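PDB 4Q8K: alginase from Pseudoalteromonas, which probably cleaves the polysaccharide alginate by beta-elimination, as a lyase of polysaccharide lyase family 18. Local coordinates for residues N183-W187 / F343-F347; V193-V199 / Y364-T368; E245-D250 / K273-T278. All coordinates share one frame. Residue numbers count along the deposited sequence, not the author numbering.

Interaction 1 of 3, residues N183-W187 / F343-F347; sequences NGNGW and FKNCF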
loop_
_atom_site.group_PDB
_atom_site.type_symbol
_atom_site.label_atom_id
_atom_site.label_comp_id
_atom_site.label_asym_id
_atom_site.label_seq_id
_atom_site.Cartn_x
_atom_site.Cartn_y
_atom_site.Cartn_z
ATOM N N ASN A 183 8.828 -1.830 -13.692
ATOM C CA ASN A 183 9.325 -2.780 -12.695
ATOM C C ASN A 183 8.238 -3.420 -11.826
ATOM O O ASN A 183 8.525 -4.311 -11.021
ATOM C CB ASN A 183 10.352 -2.102 -11.787
ATOM C CG ASN A 183 11.622 -1.709 -12.522
ATOM O OD1 ASN A 183 12.020 -2.360 -13.485
ATOM N ND2 ASN A 183 12.270 -0.642 -12.060
ATOM N N GLY A 184 6.999 -2.968 -11.981
ATOM C CA GLY A 184 5.922 -3.418 -11.115
ATOM C C GLY A 184 5.666 -4.909 -11.217
ATOM O O GLY A 184 5.992 -5.531 -12.231
ATOM N N ASN A 185 4.944 -5.416 -10.250
ATOM C CA ASN A 185 4.690 -6.831 -10.171
ATOM C C ASN A 185 3.207 -7.049 -9.895
ATOM O O ASN A 185 2.805 -7.790 -9.052
ATOM C CB ASN A 185 5.642 -7.516 -9.157
ATOM C CG ASN A 185 6.232 -6.531 -8.153
ATOM O OD1 ASN A 185 5.503 -5.973 -7.351
ATOM N ND2 ASN A 185 7.510 -6.191 -8.320
ATOM N N GLY A 186 2.398 -6.340 -10.645
ATOM C CA GLY A 186 0.965 -6.448 -10.490
ATOM C C GLY A 186 0.246 -5.296 -11.149
ATOM O O GLY A 186 0.738 -4.713 -12.118
ATOM N N TRP A 187 -0.927 -4.981 -10.622
ATOM C CA TRP A 187 -1.716 -3.854 -11.098
ATOM C C TRP A 187 -1.909 -2.917 -9.931
ATOM O O TRP A 187 -2.085 -3.376 -8.807
ATOM C CB TRP A 187 -3.085 -4.324 -11.553
ATOM C CG TRP A 187 -3.145 -4.736 -12.985
ATOM C CD1 TRP A 187 -2.222 -4.473 -13.961
ATOM C CD2 TRP A 187 -4.173 -5.508 -13.599
ATOM N NE1 TRP A 187 -2.632 -5.021 -15.159
ATOM C CE2 TRP A 187 -3.832 -5.651 -14.961
ATOM C CE3 TRP A 187 -5.367 -6.067 -13.136
ATOM C CZ2 TRP A 187 -4.627 -6.361 -15.854
ATOM C CZ3 TRP A 187 -6.164 -6.758 -14.025
ATOM C CH2 TRP A 187 -5.792 -6.894 -15.372
ATOM N N PHE A 343 -0.382 -9.908 -16.220
ATOM C CA PHE A 343 -1.000 -9.753 -14.906
ATOM C C PHE A 343 -2.493 -10.019 -14.964
ATOM O O PHE A 343 -3.078 -10.589 -14.046
ATOM C CB PHE A 343 -0.692 -8.363 -14.324
ATOM C CG PHE A 343 0.772 -8.113 -14.142
ATOM C CD1 PHE A 343 1.563 -9.032 -13.466
ATOM C CD2 PHE A 343 1.374 -6.986 -14.683
ATOM C CE1 PHE A 343 2.913 -8.829 -13.308
ATOM C CE2 PHE A 343 2.723 -6.775 -14.536
ATOM C CZ PHE A 343 3.501 -7.695 -13.841
ATOM N N LYS A 344 -3.093 -9.618 -16.056
ATOM C CA LYS A 344 -4.440 -10.006 -16.325
ATOM C C LYS A 344 -4.651 -11.490 -16.130
ATOM O O LYS A 344 -5.542 -11.892 -15.478
ATOM C CB LYS A 344 -4.799 -9.665 -17.759
ATOM C CG LYS A 344 -6.236 -9.950 -18.058
ATOM C CD LYS A 344 -6.590 -9.702 -19.510
ATOM C CE LYS A 344 -8.062 -9.899 -19.702
ATOM N NZ LYS A 344 -8.273 -11.321 -19.940
ATOM N N ASN A 345 -3.839 -12.274 -16.783
ATOM C CA ASN A 345 -3.951 -13.725 -16.731
ATOM C C ASN A 345 -3.622 -14.256 -15.350
ATOM O O ASN A 345 -4.284 -15.165 -14.857
ATOM C CB ASN A 345 -3.051 -14.382 -17.770
ATOM C CG ASN A 345 -3.557 -14.179 -19.189
ATOM O OD1 ASN A 345 -4.679 -13.724 -19.400
ATOM N ND2 ASN A 345 -2.728 -14.509 -20.164
ATOM N N CYS A 346 -2.607 -13.674 -14.716
ATOM C CA CYS A 346 -2.268 -14.074 -13.354
ATOM C C CYS A 346 -3.448 -13.909 -12.397
ATOM O O CYS A 346 -3.793 -14.834 -11.664
ATOM C CB CYS A 346 -1.074 -13.269 -12.861
ATOM S SG CYS A 346 0.472 -13.751 -13.608
ATOM N N PHE A 347 -4.071 -12.734 -12.397
ATOM C CA PHE A 347 -5.164 -12.481 -11.466
ATOM C C PHE A 347 -6.369 -13.365 -11.757
ATOM O O PHE A 347 -7.086 -13.767 -10.843
ATOM C CB PHE A 347 -5.521 -10.991 -11.400
ATOM C CG PHE A 347 -4.434 -10.147 -10.789
ATOM C CD1 PHE A 347 -3.896 -10.486 -9.556
ATOM C CD2 PHE A 347 -3.928 -9.037 -11.460
ATOM C CE1 PHE A 347 -2.885 -9.721 -8.992
ATOM C CE2 PHE A 347 -2.925 -8.272 -10.909
ATOM C CZ PHE A 347 -2.401 -8.609 -9.668
#
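The start of strand 186-193 meets one side of helix 340-349, with G186 and F343 closest at 5.9 Å between their CA atoms. The strand belongs to one of the two antiparallel sheets of the beta-sandwich (jelly-roll) fold expected of an alginate lyase of the concanavalin clan. One turn of the helix, closed by F347 N to F343 O at 2.9 Å, presents F343 and F347 to the strand. G186 has backbone angles at which a CB would be jammed against the carbonyl O of N185, so glycine is called for. Its bare CA lies over the face of the F343 ring, a CH-pi contact 4.0 Å from the ring centroid. W187 adds a second such contact: F343 CB sits 4.1 Å from the centroid of the five-membered ring. The indole NE1 is hydrogen-bonded to S340, earlier on the same helix. C346, just before F347 on the helix, is joined to C334 by a disulfide. On the six-membered ring of the indole, W187 CE3 approaches F347 CD2 at 3.7 Å and W187 CH2 lies 3.5 Å from K344 CA.

Interaction 2 of 3, residues V193-V199 / Y364-T368; sequences VKESLRV and YTRET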
loop_
_atom_site.group_PDB
_atom_site.type_symbol
_atom_site.label_atom_id
_atom_site.label_comp_id
_atom_site.label_asym_id
_atom_site.label_seq_id
_atom_site.Cartn_x
_atom_site.Cartn_y
_atom_site.Cartn_z
ATOM N N VAL A 193 3.334 10.916 -3.745
ATOM C CA VAL A 193 3.863 12.267 -3.616
ATOM C C VAL A 193 4.641 12.617 -4.880
ATOM O O VAL A 193 5.521 11.866 -5.310
ATOM C CB VAL A 193 4.770 12.409 -2.380
ATOM C CG1 VAL A 193 5.427 13.792 -2.336
ATOM C CG2 VAL A 193 3.982 12.142 -1.088
ATOM N N LYS A 194 4.370 13.765 -5.447
ATOM C CA LYS A 194 4.993 14.125 -6.693
ATOM C C LYS A 194 6.469 14.368 -6.644
ATOM O O LYS A 194 6.992 14.770 -5.662
ATOM C CB LYS A 194 4.257 15.287 -7.314
ATOM C CG LYS A 194 4.551 16.599 -6.660
ATOM C CD LYS A 194 3.878 17.752 -7.395
ATOM C CE LYS A 194 2.392 17.709 -7.267
ATOM N NZ LYS A 194 1.762 18.853 -7.952
ATOM N N GLU A 195 7.128 14.106 -7.737
ATOM C CA GLU A 195 8.574 14.137 -7.793
ATOM C C GLU A 195 9.199 15.417 -7.226
ATOM O O GLU A 195 10.225 15.358 -6.550
ATOM C CB GLU A 195 9.020 13.938 -9.238
ATOM C CG GLU A 195 10.460 13.501 -9.403
ATOM C CD GLU A 195 10.777 13.171 -10.849
ATOM O OE1 GLU A 195 10.197 13.826 -11.741
ATOM O OE2 GLU A 195 11.588 12.251 -11.094
ATOM N N SER A 196 8.584 16.565 -7.505
ATOM C CA SER A 196 9.228 17.841 -7.197
ATOM C C SER A 196 9.296 18.111 -5.702
ATOM O O SER A 196 10.116 18.911 -5.252
ATOM C CB SER A 196 8.539 19.008 -7.916
ATOM O OG SER A 196 7.223 19.225 -7.433
ATOM N N LEU A 197 8.442 17.439 -4.938
ATOM C CA LEU A 197 8.366 17.679 -3.499
ATOM C C LEU A 197 9.227 16.712 -2.705
ATOM O O LEU A 197 9.396 16.876 -1.499
ATOM C CB LEU A 197 6.926 17.580 -3.003
ATOM C CG LEU A 197 5.871 18.537 -3.562
ATOM C CD1 LEU A 197 4.514 18.156 -3.009
ATOM C CD2 LEU A 197 6.206 19.977 -3.213
ATOM N N ARG A 198 9.765 15.696 -3.374
ATOM C CA ARG A 198 10.499 14.637 -2.671
ATOM C C ARG A 198 11.805 15.090 -2.040
ATOM O O ARG A 198 12.613 15.776 -2.669
ATOM C CB ARG A 198 10.753 13.457 -3.601
ATOM C CG ARG A 198 9.470 12.898 -4.144
ATOM C CD ARG A 198 9.714 11.759 -5.119
ATOM N NE ARG A 198 8.474 11.402 -5.792
ATOM C CZ ARG A 198 8.412 10.617 -6.871
ATOM N NH1 ARG A 198 9.521 10.104 -7.389
ATOM N NH2 ARG A 198 7.245 10.353 -7.436
ATOM N N VAL A 199 11.994 14.697 -0.783
ATOM C CA VAL A 199 13.230 14.949 -0.061
ATOM C C VAL A 199 13.576 13.699 0.738
ATOM O O VAL A 199 12.943 12.656 0.572
ATOM C CB VAL A 199 13.106 16.169 0.870
ATOM C CG1 VAL A 199 12.996 17.459 0.040
ATOM C CG2 VAL A 199 11.906 16.009 1.802
ATOM N N TYR A 364 -3.769 13.942 5.490
ATOM C CA TYR A 364 -2.365 13.899 5.186
ATOM C C TYR A 364 -1.731 15.224 5.517
ATOM O O TYR A 364 -2.209 16.233 5.120
ATOM C CB TYR A 364 -2.097 13.565 3.719
ATOM C CG TYR A 364 -0.658 13.471 3.405
ATOM C CD1 TYR A 364 0.090 12.386 3.767
ATOM C CD2 TYR A 364 -0.023 14.494 2.769
ATOM C CE1 TYR A 364 1.423 12.322 3.466
ATOM C CE2 TYR A 364 1.299 14.450 2.482
ATOM C CZ TYR A 364 2.030 13.376 2.828
ATOM O OH TYR A 364 3.351 13.389 2.550
ATOM N N THR A 365 -0.656 15.187 6.273
ATOM C CA THR A 365 0.126 16.382 6.513
ATOM C C THR A 365 1.565 16.126 6.218
ATOM O O THR A 365 2.061 15.061 6.439
ATOM C CB THR A 365 0.024 16.888 7.964
ATOM O OG1 THR A 365 0.768 16.032 8.795
ATOM C CG2 THR A 365 -1.350 16.918 8.448
ATOM N N ARG A 366 2.222 17.168 5.742
ATOM C CA ARG A 366 3.580 17.111 5.324
ATOM C C ARG A 366 4.299 18.416 5.652
ATOM O O ARG A 366 3.914 19.448 5.198
ATOM C CB ARG A 366 3.623 16.919 3.829
ATOM C CG ARG A 366 4.981 16.852 3.212
ATOM C CD ARG A 366 4.854 16.797 1.697
ATOM N NE ARG A 366 6.141 16.610 1.078
ATOM C CZ ARG A 366 6.757 15.455 0.999
ATOM N NH1 ARG A 366 6.189 14.393 1.478
ATOM N NH2 ARG A 366 7.924 15.376 0.447
ATOM N N GLU A 367 5.317 18.330 6.483
ATOM C CA GLU A 367 6.211 19.448 6.758
ATOM C C GLU A 367 7.665 19.121 6.535
ATOM O O GLU A 367 8.172 18.133 6.981
ATOM C CB GLU A 367 6.005 20.012 8.158
ATOM C CG GLU A 367 5.661 19.014 9.221
ATOM C CD GLU A 367 4.430 19.393 10.010
ATOM O OE1 GLU A 367 3.481 19.916 9.421
ATOM O OE2 GLU A 367 4.419 19.170 11.229
ATOM N N THR A 368 8.350 19.992 5.834
ATOM C CA THR A 368 9.710 19.715 5.442
ATOM C C THR A 368 10.721 20.580 6.206
ATOM O O THR A 368 10.405 21.675 6.626
ATOM C CB THR A 368 9.871 19.912 3.936
ATOM O OG1 THR A 368 8.757 19.331 3.277
ATOM C CG2 THR A 368 11.095 19.235 3.462
HETATM O O HOH W 1 7.648 18.768 0.715
HETATM O O HOH W 2 9.778 13.260 0.557
#
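V193 ends strand 186-193 and points its side chain at the last strand of the chain. Its CG2 lies 3.9 Å from Y364 OH, and its CG1 rests over one face of the R366 guanidinium, 3.9 Å from NH1. The chain then makes a short 3-10 turn at 195-197, and the carbonyl of L197 takes the direct hydrogen bond of this contact: R366 NH2 donates to L197 O at 2.9 Å. The arrangement joins the two sheets of the beta-sandwich at one end: the loop leads from strand 186-193 of one sheet to strand 204-216 of the other, where strand 355-368 is its neighbour. R198 turns away, and its NE and NH2 bind V193 O at 3.0 and 3.1 Å, bracing the loop. V199 N reaches R366 NH2 through water 2, while V199 CG2 packs on T368 CG2 at 3.7 Å. Water 1 bridges R366 NE and T368 OG1. R366 NH1 also donates to Y364 OH at 3.2 Å, and that hydroxyl is hydrogen-bonded to E206.

Interaction 3 of 3, residues E245-D250 / K273-T278; sequences ESGFND and KFALGT. With CA (calcium ion), chain B.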
loop_
_atom_site.group_PDB
_atom_site.type_symbol
_atom_site.label_atom_id
_atom_site.label_comp_id
_atom_site.label_asym_id
_atom_site.label_seq_id
_atom_site.Cartn_x
_atom_site.Cartn_y
_atom_site.Cartn_z
ATOM N N GLU A 245 2.707 -16.889 4.044
ATOM C CA GLU A 245 3.947 -16.357 4.594
ATOM C C GLU A 245 3.858 -16.432 6.104
ATOM O O GLU A 245 2.883 -15.966 6.694
ATOM C CB GLU A 245 4.210 -14.915 4.165
ATOM C CG GLU A 245 5.429 -14.320 4.870
ATOM C CD GLU A 245 5.808 -12.932 4.381
ATOM O OE1 GLU A 245 6.589 -12.265 5.093
ATOM O OE2 GLU A 245 5.341 -12.518 3.290
ATOM N N SER A 246 4.865 -17.027 6.733
ATOM C CA SER A 246 4.833 -17.207 8.181
ATOM C C SER A 246 5.168 -15.918 8.935
ATOM O O SER A 246 5.758 -14.993 8.376
ATOM C CB SER A 246 5.786 -18.329 8.612
ATOM O OG SER A 246 7.133 -18.025 8.283
ATOM N N GLY A 247 4.785 -15.871 10.207
ATOM C CA GLY A 247 5.156 -14.777 11.084
ATOM C C GLY A 247 4.044 -13.814 11.453
ATOM O O GLY A 247 4.296 -12.839 12.161
ATOM N N PHE A 248 2.822 -14.087 11.000
ATOM C CA PHE A 248 1.692 -13.198 11.260
ATOM C C PHE A 248 0.605 -13.916 12.063
ATOM O O PHE A 248 0.746 -15.100 12.376
ATOM C CB PHE A 248 1.132 -12.641 9.939
ATOM C CG PHE A 248 2.194 -12.077 9.019
ATOM C CD1 PHE A 248 3.029 -11.059 9.450
ATOM C CD2 PHE A 248 2.365 -12.570 7.733
ATOM C CE1 PHE A 248 4.005 -10.542 8.623
ATOM C CE2 PHE A 248 3.348 -12.053 6.901
ATOM C CZ PHE A 248 4.166 -11.028 7.345
ATOM N N ASN A 249 -0.458 -13.198 12.412
ATOM C CA ASN A 249 -1.521 -13.754 13.253
ATOM C C ASN A 249 -2.260 -14.929 12.616
ATOM O O ASN A 249 -2.650 -15.868 13.320
ATOM C CB ASN A 249 -2.550 -12.687 13.634
ATOM C CG ASN A 249 -1.984 -11.606 14.533
ATOM O OD1 ASN A 249 -0.794 -11.588 14.846
ATOM N ND2 ASN A 249 -2.843 -10.683 14.938
ATOM N N ASP A 250 -2.485 -14.856 11.303
ATOM C CA ASP A 250 -3.153 -15.930 10.580
ATOM C C ASP A 250 -2.118 -16.743 9.807
ATOM O O ASP A 250 -1.842 -17.894 10.152
ATOM C CB ASP A 250 -4.226 -15.363 9.643
ATOM C CG ASP A 250 -5.039 -16.444 8.956
ATOM O OD1 ASP A 250 -6.045 -16.905 9.540
ATOM O OD2 ASP A 250 -4.683 -16.820 7.825
ATOM N N LYS A 273 9.550 -7.012 9.922
ATOM C CA LYS A 273 8.116 -7.154 9.726
ATOM C C LYS A 273 7.379 -7.316 11.044
ATOM O O LYS A 273 7.950 -7.795 12.035
ATOM C CB LYS A 273 7.818 -8.322 8.790
ATOM C CG LYS A 273 8.015 -9.708 9.404
ATOM C CD LYS A 273 7.980 -10.751 8.281
ATOM C CE LYS A 273 7.496 -12.115 8.743
ATOM N NZ LYS A 273 7.606 -13.116 7.627
ATOM N N PHE A 274 6.119 -6.895 11.053
ATOM C CA PHE A 274 5.335 -6.844 12.279
ATOM C C PHE A 274 3.857 -6.991 11.977
ATOM O O PHE A 274 3.304 -6.243 11.172
ATOM C CB PHE A 274 5.580 -5.510 12.980
ATOM C CG PHE A 274 5.196 -5.503 14.433
ATOM C CD1 PHE A 274 3.897 -5.220 14.822
ATOM C CD2 PHE A 274 6.148 -5.747 15.413
ATOM C CE1 PHE A 274 3.547 -5.194 16.170
ATOM C CE2 PHE A 274 5.799 -5.726 16.768
ATOM C CZ PHE A 274 4.494 -5.446 17.142
ATOM N N ALA A 275 3.211 -7.952 12.632
ATOM C CA ALA A 275 1.781 -8.158 12.448
ATOM C C ALA A 275 0.946 -7.138 13.226
ATOM O O ALA A 275 1.149 -6.942 14.426
ATOM C CB ALA A 275 1.385 -9.589 12.835
ATOM N N LEU A 276 -0.002 -6.508 12.534
ATOM C CA LEU A 276 -0.871 -5.512 13.157
ATOM C C LEU A 276 -2.254 -6.065 13.476
ATOM O O LEU A 276 -2.837 -5.745 14.498
ATOM C CB LEU A 276 -0.975 -4.274 12.251
ATOM C CG LEU A 276 0.400 -3.635 12.011
ATOM C CD1 LEU A 276 0.358 -2.659 10.841
ATOM C CD2 LEU A 276 0.934 -2.967 13.294
ATOM N N GLY A 277 -2.796 -6.893 12.594
ATOM C CA GLY A 277 -4.111 -7.453 12.831
ATOM C C GLY A 277 -4.524 -8.406 11.735
ATOM O O GLY A 277 -3.711 -8.761 10.887
ATOM N N THR A 278 -5.785 -8.824 11.782
ATOM C CA THR A 278 -6.401 -9.615 10.721
ATOM C C THR A 278 -7.799 -9.080 10.437
ATOM O O THR A 278 -8.404 -8.421 11.279
ATOM C CB THR A 278 -6.527 -11.106 11.106
ATOM O OG1 THR A 278 -7.306 -11.225 12.304
ATOM C CG2 THR A 278 -5.160 -11.738 11.319
HETATM CA CA CA B . -5.199 -16.022 5.551
HETATM O O HOH W 3 8.697 -15.794 6.413
HETATM O O HOH W 4 -1.483 -10.693 11.113
HETATM O O HOH W 5 -5.710 -11.198 14.579
HETATM O O HOH W 6 -2.231 -8.300 16.686
HETATM O O HOH W 7 -2.853 -15.145 5.563
#
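Between N249 and the edge of strand 271-280, water does much of the bonding. Water 4 links N249 N to G277 O, accepting from the first and donating to the second, at 3.0 Å each. Water 5 joins N249 ND2 to T278 OG1, at 2.9 and 2.8 Å. The strand is bulged here: L276 and G277 both face V260 of strand 257-265, a classic beta bulge. Direct polar contact is made at the other end, by K273. Its NZ forms a salt bridge with E245 OE1 at 2.9 Å and donates to S246 O at 2.7 Å. G247 passes close to the lysine, where a CB would clash with K273 CE. Between the two polar ends, A275 CB sits at the edge of the F248 ring, 4.0 Å from CD1, and F248 stacks on Y261. T278 CG2 packs on N249 CB at 3.6 Å. D250 OD2 binds the calcium ion at 2.5 Å, with D242, V252, N255, I257 and water 7 completing the site. E245 OE1 also pairs with R263, so one carboxylate oxygen serves two cations. K273 and E245 hold one end of the loop by charge and calcium holds D250 at the other; at N249 the loop meets the strand largely through water.

Overall arrangement
The three contacts lie at separate places on one beta-sandwich, 24 to 30 Å apart between centres, and none touches another. Interactions 1 and 3 reach the same antiparallel sheet, through strands 186-193 and 271-280. Interaction 2 links the end of strand 186-193 to strand 355-368 of the other sheet, so interactions 1 and 2 use opposite ends of strand 186-193. Their partners, helix 340-349 and strand 355-368, follow each other in the chain, and the two contacts interleave along the sequence. Interaction 3 falls wholly within the span both enclose, and lies across the chain's centre from interaction 2. Together they fasten a helix, a connecting loop and a calcium-binding loop to the sandwich.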